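Local structure of protein, related to general stress protein 26(GS26) of B.subtilis (Clostridium acetobutylicum, 2HQ7) at residues E13-S18 and M37-H42; D75-G80 and Y129-K134; L81-T86 and F122-G127. The protein is related to the general stress protein GS26 of Bacillus subtilis and, as a member of the pyridoxamine 5'-phosphate oxidase family, probably binds a flavin such as FMN. One frame throughout, in Å; residues are numbered along the deposited sequence.

Interaction 1 of 3, residues E13-S18 and M37-H42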
loop_
_atom_site.group_PDB
_atom_site.type_symbol
_atom_site.label_atom_id
_atom_site.label_comp_id
_atom_site.label_asym_id
_atom_site.label_seq_id
_atom_site.Cartn_x
_atom_site.Cartn_y
_atom_site.Cartn_z
ATOM N N GLU B 13 -10.165 -14.009 -6.834
ATOM C CA GLU B 13 -11.042 -13.900 -5.676
ATOM C C GLU B 13 -10.565 -12.739 -4.827
ATOM O O GLU B 13 -11.366 -11.913 -4.386
ATOM C CB GLU B 13 -11.054 -15.187 -4.839
ATOM N N LEU B 14 -9.258 -12.670 -4.610
ATOM C CA LEU B 14 -8.669 -11.589 -3.819
ATOM C C LEU B 14 -9.065 -10.233 -4.347
ATOM O O LEU B 14 -9.510 -9.371 -3.593
ATOM C CB LEU B 14 -7.148 -11.682 -3.810
ATOM C CG LEU B 14 -6.440 -10.823 -2.769
ATOM C CD1 LEU B 14 -7.253 -10.676 -1.459
ATOM C CD2 LEU B 14 -5.057 -11.438 -2.505
ATOM N N VAL B 15 -8.895 -10.049 -5.651
ATOM C CA VAL B 15 -9.312 -8.817 -6.316
ATOM C C VAL B 15 -10.817 -8.551 -6.143
ATOM O O VAL B 15 -11.223 -7.451 -5.718
ATOM C CB VAL B 15 -8.989 -8.867 -7.789
ATOM C CG1 VAL B 15 -9.659 -7.712 -8.490
ATOM C CG2 VAL B 15 -7.467 -8.866 -7.973
ATOM N N GLU B 16 -11.634 -9.570 -6.406
ATOM C CA GLU B 16 -13.084 -9.412 -6.353
ATOM C C GLU B 16 -13.614 -9.141 -4.961
ATOM O O GLU B 16 -14.690 -8.577 -4.808
ATOM C CB GLU B 16 -13.774 -10.634 -6.935
ATOM C CG GLU B 16 -13.774 -10.694 -8.459
ATOM C CD GLU B 16 -14.642 -9.605 -9.111
ATOM O OE1 GLU B 16 -15.307 -8.833 -8.378
ATOM O OE2 GLU B 16 -14.656 -9.519 -10.363
ATOM N N SER B 17 -12.859 -9.517 -3.942
ATOM C CA SER B 17 -13.382 -9.494 -2.590
ATOM C C SER B 17 -13.528 -8.096 -1.992
ATOM O O SER B 17 -14.187 -7.943 -0.949
ATOM C CB SER B 17 -12.536 -10.377 -1.659
ATOM O OG SER B 17 -11.247 -9.833 -1.412
ATOM N N SER B 18 -12.904 -7.092 -2.613
ATOM C CA SER B 18 -13.078 -5.690 -2.185
ATOM C C SER B 18 -13.081 -4.730 -3.381
ATOM O O SER B 18 -12.449 -4.972 -4.413
ATOM C CB SER B 18 -12.004 -5.265 -1.164
ATOM O OG SER B 18 -12.248 -3.951 -0.666
HETATM N N MSE B 37 -7.875 3.601 -3.551
HETATM C CA MSE B 37 -8.685 3.989 -4.699
HETATM C C MSE B 37 -9.774 2.981 -4.901
HETATM O O MSE B 37 -9.759 1.924 -4.291
HETATM C CB MSE B 37 -7.829 4.096 -5.950
HETATM C CG MSE B 37 -6.972 5.317 -5.949
HETATM SE SE MSE B 37 -6.108 5.620 -7.661
HETATM C CE MSE B 37 -7.611 5.531 -8.894
HETATM N N MSE B 38 -10.753 3.328 -5.719
HETATM C CA MSE B 38 -11.890 2.443 -5.936
HETATM C C MSE B 38 -11.718 1.750 -7.283
HETATM O O MSE B 38 -11.321 2.376 -8.277
HETATM C CB MSE B 38 -13.213 3.222 -5.841
HETATM C CG MSE B 38 -14.359 2.676 -6.693
HETATM SE SE MSE B 38 -16.107 3.433 -6.171
HETATM C CE MSE B 38 -16.270 2.398 -4.489
ATOM N N ARG B 39 -11.944 0.449 -7.273
ATOM C CA ARG B 39 -11.926 -0.365 -8.450
ATOM C C ARG B 39 -13.280 -0.236 -9.123
ATOM O O ARG B 39 -14.283 -0.689 -8.586
ATOM C CB ARG B 39 -11.694 -1.836 -8.111
ATOM C CG ARG B 39 -11.685 -2.718 -9.370
ATOM C CD ARG B 39 -11.490 -4.179 -9.074
ATOM N NE ARG B 39 -12.486 -4.737 -8.171
ATOM C CZ ARG B 39 -13.743 -5.006 -8.490
ATOM N NH1 ARG B 39 -14.234 -4.732 -9.689
ATOM N NH2 ARG B 39 -14.528 -5.518 -7.575
ATOM N N LEU B 40 -13.289 0.390 -10.298
ATOM C CA LEU B 40 -14.477 0.483 -11.125
ATOM C C LEU B 40 -14.652 -0.819 -11.919
ATOM O O LEU B 40 -15.753 -1.321 -12.064
ATOM C CB LEU B 40 -14.355 1.662 -12.093
ATOM C CG LEU B 40 -14.297 3.034 -11.455
ATOM C CD1 LEU B 40 -14.047 4.121 -12.539
ATOM C CD2 LEU B 40 -15.493 3.393 -10.617
ATOM N N LYS B 41 -13.561 -1.368 -12.419
ATOM C CA LYS B 41 -13.644 -2.536 -13.290
ATOM C C LYS B 41 -12.296 -3.204 -13.356
ATOM O O LYS B 41 -11.261 -2.545 -13.197
ATOM C CB LYS B 41 -14.058 -2.103 -14.722
ATOM C CG LYS B 41 -14.112 -3.256 -15.741
ATOM C CD LYS B 41 -14.598 -2.838 -17.106
ATOM C CE LYS B 41 -14.907 -4.078 -17.972
ATOM N NZ LYS B 41 -16.207 -4.667 -17.594
ATOM N N HIS B 42 -12.289 -4.505 -13.594
ATOM C CA HIS B 42 -11.051 -5.125 -13.994
ATOM C C HIS B 42 -11.229 -6.209 -15.029
ATOM O O HIS B 42 -12.330 -6.746 -15.194
ATOM C CB HIS B 42 -10.311 -5.672 -12.781
ATOM C CG HIS B 42 -10.974 -6.836 -12.143
ATOM N ND1 HIS B 42 -10.467 -8.114 -12.226
ATOM C CD2 HIS B 42 -12.102 -6.920 -11.400
ATOM C CE1 HIS B 42 -11.256 -8.936 -11.551
ATOM N NE2 HIS B 42 -12.262 -8.238 -11.052
HETATM O O HOH W 1 -10.457 -4.925 -5.890
#

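Interaction 2 of 3, residues D75-G80 and Y129-K134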
loop_
_atom_site.group_PDB
_atom_site.type_symbol
_atom_site.label_atom_id
_atom_site.label_comp_id
_atom_site.label_asym_id
_atom_site.label_seq_id
_atom_site.Cartn_x
_atom_site.Cartn_y
_atom_site.Cartn_z
ATOM N N ASP B 75 -5.749 -9.541 5.347
ATOM C CA ASP B 75 -5.013 -9.699 6.600
ATOM C C ASP B 75 -5.396 -10.958 7.358
ATOM O O ASP B 75 -4.579 -11.466 8.114
ATOM C CB ASP B 75 -5.159 -8.452 7.511
ATOM C CG ASP B 75 -6.579 -7.865 7.526
ATOM O OD1 ASP B 75 -7.486 -8.435 6.884
ATOM O OD2 ASP B 75 -6.780 -6.817 8.181
ATOM N N ASN B 76 -6.619 -11.458 7.154
ATOM C CA ASN B 76 -7.078 -12.686 7.826
ATOM C C ASN B 76 -6.271 -13.910 7.391
ATOM O O ASN B 76 -5.938 -14.771 8.224
ATOM C CB ASN B 76 -8.571 -12.946 7.594
ATOM C CG ASN B 76 -9.451 -11.832 8.124
ATOM O OD1 ASN B 76 -9.959 -11.011 7.351
ATOM N ND2 ASN B 76 -9.632 -11.786 9.443
ATOM N N LYS B 77 -5.949 -13.985 6.098
ATOM C CA LYS B 77 -5.066 -15.037 5.607
ATOM C C LYS B 77 -3.585 -14.622 5.617
ATOM O O LYS B 77 -2.701 -15.436 5.338
ATOM C CB LYS B 77 -5.480 -15.454 4.203
ATOM C CG LYS B 77 -6.846 -16.111 4.118
ATOM C CD LYS B 77 -7.141 -16.531 2.677
ATOM C CE LYS B 77 -8.339 -17.461 2.580
ATOM N NZ LYS B 77 -8.829 -17.585 1.177
ATOM N N PHE B 78 -3.305 -13.375 5.970
ATOM C CA PHE B 78 -1.988 -12.767 5.718
ATOM C C PHE B 78 -1.483 -13.114 4.284
ATOM O O PHE B 78 -0.366 -13.602 4.067
ATOM C CB PHE B 78 -0.969 -13.092 6.835
ATOM C CG PHE B 78 0.222 -12.158 6.843
ATOM C CD1 PHE B 78 0.038 -10.780 6.918
ATOM C CD2 PHE B 78 1.516 -12.644 6.724
ATOM C CE1 PHE B 78 1.127 -9.906 6.892
ATOM C CE2 PHE B 78 2.617 -11.766 6.699
ATOM C CZ PHE B 78 2.416 -10.401 6.789
ATOM N N ALA B 79 -2.372 -12.868 3.325
ATOM C CA ALA B 79 -2.090 -13.010 1.922
ATOM C C ALA B 79 -2.308 -11.651 1.276
ATOM O O ALA B 79 -3.108 -10.823 1.726
ATOM C CB ALA B 79 -2.985 -14.078 1.269
ATOM N N GLY B 80 -1.561 -11.431 0.221
ATOM C CA GLY B 80 -1.695 -10.233 -0.545
ATOM C C GLY B 80 -1.277 -10.480 -1.965
ATOM O O GLY B 80 -0.594 -11.449 -2.276
ATOM N N TYR B 129 2.437 -12.779 -5.701
ATOM C CA TYR B 129 1.434 -13.281 -4.783
ATOM C C TYR B 129 2.141 -13.647 -3.503
ATOM O O TYR B 129 3.062 -14.471 -3.535
ATOM C CB TYR B 129 0.769 -14.514 -5.382
ATOM C CG TYR B 129 -0.244 -15.180 -4.511
ATOM C CD1 TYR B 129 -1.512 -14.628 -4.347
ATOM C CD2 TYR B 129 0.046 -16.377 -3.861
ATOM C CE1 TYR B 129 -2.468 -15.244 -3.548
ATOM C CE2 TYR B 129 -0.904 -17.008 -3.060
ATOM C CZ TYR B 129 -2.168 -16.436 -2.911
ATOM O OH TYR B 129 -3.132 -17.049 -2.117
ATOM N N TYR B 130 1.728 -13.056 -2.377
ATOM C CA TYR B 130 2.359 -13.342 -1.089
ATOM C C TYR B 130 1.413 -14.209 -0.286
ATOM O O TYR B 130 0.220 -13.945 -0.263
ATOM C CB TYR B 130 2.648 -12.085 -0.267
ATOM C CG TYR B 130 3.486 -10.992 -0.913
ATOM C CD1 TYR B 130 2.885 -9.991 -1.708
ATOM C CD2 TYR B 130 4.861 -10.894 -0.670
ATOM C CE1 TYR B 130 3.641 -8.951 -2.283
ATOM C CE2 TYR B 130 5.642 -9.844 -1.246
ATOM C CZ TYR B 130 5.015 -8.877 -2.047
ATOM O OH TYR B 130 5.756 -7.840 -2.620
ATOM N N ARG B 131 1.943 -15.249 0.355
ATOM C CA ARG B 131 1.136 -16.152 1.177
ATOM C C ARG B 131 2.066 -17.152 1.851
ATOM O O ARG B 131 3.066 -17.571 1.261
ATOM C CB ARG B 131 0.046 -16.864 0.357
ATOM C CG ARG B 131 -0.827 -17.816 1.184
ATOM C CD ARG B 131 -2.285 -17.887 0.686
ATOM N NE ARG B 131 -3.136 -18.842 1.418
ATOM C CZ ARG B 131 -3.383 -18.816 2.738
ATOM N NH1 ARG B 131 -2.837 -17.896 3.545
ATOM N NH2 ARG B 131 -4.178 -19.743 3.274
ATOM N N HIS B 132 1.729 -17.509 3.088
ATOM C CA HIS B 132 2.566 -18.363 3.955
ATOM C C HIS B 132 4.013 -17.834 4.047
ATOM O O HIS B 132 4.977 -18.606 4.086
ATOM C CB HIS B 132 2.551 -19.823 3.485
ATOM C CG HIS B 132 1.179 -20.417 3.341
ATOM N ND1 HIS B 132 0.702 -20.904 2.140
ATOM C CD2 HIS B 132 0.196 -20.630 4.248
ATOM C CE1 HIS B 132 -0.515 -21.393 2.312
ATOM N NE2 HIS B 132 -0.844 -21.243 3.583
ATOM N N LEU B 133 4.146 -16.511 4.083
ATOM C CA LEU B 133 5.435 -15.843 4.235
ATOM C C LEU B 133 6.375 -16.143 3.084
ATOM O O LEU B 133 7.593 -15.980 3.215
ATOM C CB LEU B 133 6.091 -16.190 5.586
ATOM C CG LEU B 133 6.758 -14.989 6.284
ATOM C CD1 LEU B 133 5.730 -13.853 6.595
ATOM C CD2 LEU B 133 7.530 -15.418 7.558
ATOM N N LYS B 134 5.796 -16.533 1.946
ATOM C CA LYS B 134 6.531 -16.704 0.706
ATOM C C LYS B 134 5.842 -15.905 -0.371
ATOM O O LYS B 134 4.700 -15.479 -0.228
ATOM C CB LYS B 134 6.552 -18.153 0.223
ATOM C CG LYS B 134 6.220 -19.157 1.266
ATOM C CD LYS B 134 6.366 -20.537 0.746
ATOM C CE LYS B 134 6.272 -21.515 1.884
ATOM N NZ LYS B 134 7.071 -22.649 1.492
#

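Interaction 3 of 3, residues L81-T86 and F122-G127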
loop_
_atom_site.group_PDB
_atom_site.type_symbol
_atom_site.label_atom_id
_atom_site.label_comp_id
_atom_site.label_asym_id
_atom_site.label_seq_id
_atom_site.Cartn_x
_atom_site.Cartn_y
_atom_site.Cartn_z
ATOM N N LEU B 81 -1.676 -9.574 -2.835
ATOM C CA LEU B 81 -1.300 -9.633 -4.213
ATOM C C LEU B 81 -0.810 -8.262 -4.611
ATOM O O LEU B 81 -1.508 -7.290 -4.377
ATOM C CB LEU B 81 -2.535 -10.004 -5.023
ATOM C CG LEU B 81 -2.423 -9.722 -6.531
ATOM C CD1 LEU B 81 -1.421 -10.659 -7.130
ATOM C CD2 LEU B 81 -3.783 -9.930 -7.194
HETATM N N MSE B 82 0.363 -8.168 -5.238
HETATM C CA MSE B 82 0.834 -6.894 -5.755
HETATM C C MSE B 82 1.002 -6.983 -7.248
HETATM O O MSE B 82 1.608 -7.929 -7.748
HETATM C CB MSE B 82 2.187 -6.513 -5.160
HETATM C CG MSE B 82 2.838 -5.351 -5.898
HETATM SE SE MSE B 82 4.637 -4.960 -5.410
HETATM C CE MSE B 82 5.721 -6.355 -6.277
ATOM N N LEU B 83 0.529 -5.953 -7.952
ATOM C CA LEU B 83 0.701 -5.866 -9.390
ATOM C C LEU B 83 1.442 -4.602 -9.677
ATOM O O LEU B 83 1.136 -3.559 -9.076
ATOM C CB LEU B 83 -0.637 -5.826 -10.116
ATOM C CG LEU B 83 -1.562 -7.020 -9.857
ATOM C CD1 LEU B 83 -2.974 -6.702 -10.413
ATOM C CD2 LEU B 83 -1.035 -8.350 -10.445
ATOM N N VAL B 84 2.373 -4.684 -10.627
ATOM C CA VAL B 84 3.249 -3.590 -11.008
ATOM C C VAL B 84 3.035 -3.238 -12.486
ATOM O O VAL B 84 2.881 -4.119 -13.340
ATOM C CB VAL B 84 4.722 -3.961 -10.755
ATOM C CG1 VAL B 84 5.679 -2.858 -11.367
ATOM C CG2 VAL B 84 4.951 -4.153 -9.311
ATOM N N GLY B 85 3.024 -1.950 -12.783
ATOM C CA GLY B 85 2.586 -1.473 -14.092
ATOM C C GLY B 85 2.520 0.025 -14.171
ATOM O O GLY B 85 3.136 0.697 -13.378
ATOM N N THR B 86 1.803 0.529 -15.179
ATOM C CA THR B 86 1.669 1.947 -15.440
ATOM C C THR B 86 0.209 2.327 -15.593
ATOM O O THR B 86 -0.630 1.522 -15.998
ATOM C CB THR B 86 2.335 2.344 -16.771
ATOM O OG1 THR B 86 1.757 1.549 -17.794
ATOM C CG2 THR B 86 3.807 2.111 -16.740
ATOM N N PHE B 122 -5.128 1.238 -15.212
ATOM C CA PHE B 122 -3.871 0.564 -14.886
ATOM C C PHE B 122 -3.679 -0.690 -15.725
ATOM O O PHE B 122 -4.573 -1.506 -15.806
ATOM C CB PHE B 122 -3.874 0.140 -13.424
ATOM C CG PHE B 122 -2.706 -0.764 -13.031
ATOM C CD1 PHE B 122 -1.438 -0.237 -12.795
ATOM C CD2 PHE B 122 -2.911 -2.120 -12.796
ATOM C CE1 PHE B 122 -0.373 -1.065 -12.390
ATOM C CE2 PHE B 122 -1.876 -2.945 -12.356
ATOM C CZ PHE B 122 -0.604 -2.433 -12.150
ATOM N N THR B 123 -2.488 -0.858 -16.287
ATOM C CA THR B 123 -2.119 -2.041 -17.078
ATOM C C THR B 123 -0.965 -2.717 -16.376
ATOM O O THR B 123 0.077 -2.096 -16.229
ATOM C CB THR B 123 -1.665 -1.612 -18.507
ATOM O OG1 THR B 123 -2.758 -0.958 -19.154
ATOM C CG2 THR B 123 -1.186 -2.804 -19.361
ATOM N N ALA B 124 -1.174 -3.956 -15.888
ATOM C CA ALA B 124 -0.170 -4.705 -15.122
ATOM C C ALA B 124 0.886 -5.359 -15.999
ATOM O O ALA B 124 0.567 -5.956 -17.010
ATOM C CB ALA B 124 -0.860 -5.797 -14.218
ATOM N N GLU B 125 2.150 -5.244 -15.601
ATOM C CA GLU B 125 3.261 -5.922 -16.285
ATOM C C GLU B 125 3.618 -7.223 -15.556
ATOM O O GLU B 125 3.851 -8.251 -16.189
ATOM C CB GLU B 125 4.486 -5.024 -16.334
ATOM C CG GLU B 125 4.334 -3.757 -17.235
ATOM C CD GLU B 125 5.297 -2.632 -16.836
ATOM O OE1 GLU B 125 6.391 -2.944 -16.291
ATOM O OE2 GLU B 125 4.947 -1.443 -17.040
ATOM N N TRP B 126 3.679 -7.170 -14.225
ATOM C CA TRP B 126 3.931 -8.387 -13.442
ATOM C C TRP B 126 3.339 -8.312 -12.053
ATOM O O TRP B 126 2.795 -7.291 -11.647
ATOM C CB TRP B 126 5.439 -8.693 -13.367
ATOM C CG TRP B 126 6.273 -7.629 -12.763
ATOM C CD1 TRP B 126 6.771 -6.537 -13.396
ATOM C CD2 TRP B 126 6.743 -7.563 -11.406
ATOM N NE1 TRP B 126 7.509 -5.778 -12.510
ATOM C CE2 TRP B 126 7.515 -6.392 -11.288
ATOM C CE3 TRP B 126 6.582 -8.378 -10.283
ATOM C CZ2 TRP B 126 8.124 -6.010 -10.084
ATOM C CZ3 TRP B 126 7.186 -8.001 -9.101
ATOM C CH2 TRP B 126 7.945 -6.825 -9.008
ATOM N N GLY B 127 3.453 -9.399 -11.326
ATOM C CA GLY B 127 2.999 -9.393 -9.966
ATOM C C GLY B 127 3.702 -10.357 -9.075
ATOM O O GLY B 127 4.600 -11.103 -9.481
HETATM O O HOH W 2 -2.853 1.830 -18.636
HETATM O O HOH W 3 2.458 -1.178 -18.156
#

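Interaction 1 of 3, residues E13-S18 and M37-H42
E16, near the C-terminal end of helix 5-16, reaches R39 and H42 of strand 32-43 with its carboxylate. From CB the chain runs to CG, which stays 3.9 Å from H42 NE2, and a bend at chi2 (-68°) turns CD the same way. OE2 then accepts a hydrogen bond from H42 NE2 (2.8 Å, 151° at the hydrogen); the N-H arrives from above the carboxylate plane, whose tilt against the imidazole is 57°. OE1 turns to R39 NH2, 3.5 Å away but well out of the guanidinium plane, so this salt bridge rests on charge alone, with CD over one guanidinium face. V15 CG1 lies over the centre of the H42 ring, 3.6 Å from the centroid, a CH-pi contact. At the guanidinium edge, R39 NE donates to a water 3.1 Å away; this water lies 2.5 Å from S18 O, to which it probably donates. H42 ND1 bonds to G44 O, and the F48 ring meets that of H42 with a small angle between their planes. With both ring nitrogens facing acceptors, H42 is probably protonated; the carboxylate would then balance two cations, H42 and R39, the latter with K19 NZ close by.

Interaction 2 of 3, residues D75-G80 and Y129-K134
G80 and Y130 form an antiparallel hydrogen-bonded pair, CA atoms 5.1 Å apart, in which G80 N donates to Y130 O and Y130 N donates to G80 O at 2.8 Å, the second bond nearly straight (169°). One residue earlier, A79 CA adds a CA-H...O contact to the same Y130 O. The tyrosine ring leaves the strand with its edge to the glycine: CD1 lies 3.8 Å from G80 O, which sits near the ring plane. R131 reaches past A79 to the loop residue K77. Its CG is anti to the backbone N (chi1 -180°), and a bend at chi2 (147°) sets CD 3.9 Å from A79 CB; the guanidinium goes on to K77, where NH1 lies 3.0 Å from K77 O and CD of the lysine stands over one guanidinium face. The two cationic ends remain apart, K77 NZ being 5.5 Å from R131 NH2. H132 NE2 also lies over the centre of a guanidinium face. Further out, F78 and L133 meet as apolar side chains, L133 CD1 coming to the ring edge at CE2, 3.7 Å away and near the ring plane. The second subunit packs here, its I20 against F78, its N53 against L133 and its I34 against Y130, while Y129 meets the F7 ring and touches E10 and S11 of helix 5-16. F78 and A79 form a G1 beta bulge where strand 79-90 begins, and R131-K134 is a type I' turn closed by R131 N to K134 O and K134 N to R131 O bonds. The arrangement is that of two adjacent beta hairpins, 67-74/79-90 and 117-131/134-139, joined side by side through the first residues of one strand and the last of another at the dimer interface.

Interaction 3 of 3, residues L81-T86 and F122-G127
A classic beta bulge interrupts the antiparallel pairing of strands 79-90 and 117-131 in the curled sheet: E125 and W126 both face V84. V84 O takes two backbone donors, E125 N at 2.6 Å and W126 N at 3.3 Å, while V84 N donates to W126 O. Beyond the bulge the register has shifted by one, and T86 pairs with T123, whose N donates to T86 O. On one face W126 lies alongside V84, with CG between the backbone N and the carbonyl carbon (chi1 59°). V84 CB stands over the five-membered ring in a CH-pi contact, 3.9 Å from its centroid, and CE of selenomethionine M82 touches CH2 of the six-membered ring at 3.6 Å. L83 points to the opposite face from V84, and its CB meets F122 CE2 and A124 CB. F122 also fits closely against G85, its CE1 3.4 Å from G85 CA. Y31 of the second subunit packs on V84 and T86, and its OH makes a weak hydrogen bond to E125 OE2. One water ties the outer end together, accepting from T86 OG1 and donating to T123 O and to E125 OE2, the last at 2.7 Å.

Overall arrangement
Interactions 2 and 3 are successive sections of one strand pair, 79-90 with 117-131, their centres about 18 Å apart; they meet where Y130 OH lies 3.9 Å from M82 CE. Both touch the second subunit, whose I34 packs on Y130 and M82 alike. Interaction 1 ties the end of helix 5-16 to strand 32-43 of the same sheet, its centre about 14 Å from that of interaction 3. Through L14 and V15 the helix also covers the strand of the other two: L14 CD2 is 3.8 Å from L81 CB, and V15 CG2 is 3.9 Å from L81 CD2. An ethanediol, probably from the crystallisation liquor, lies about 3 Å from the Y130 side chain.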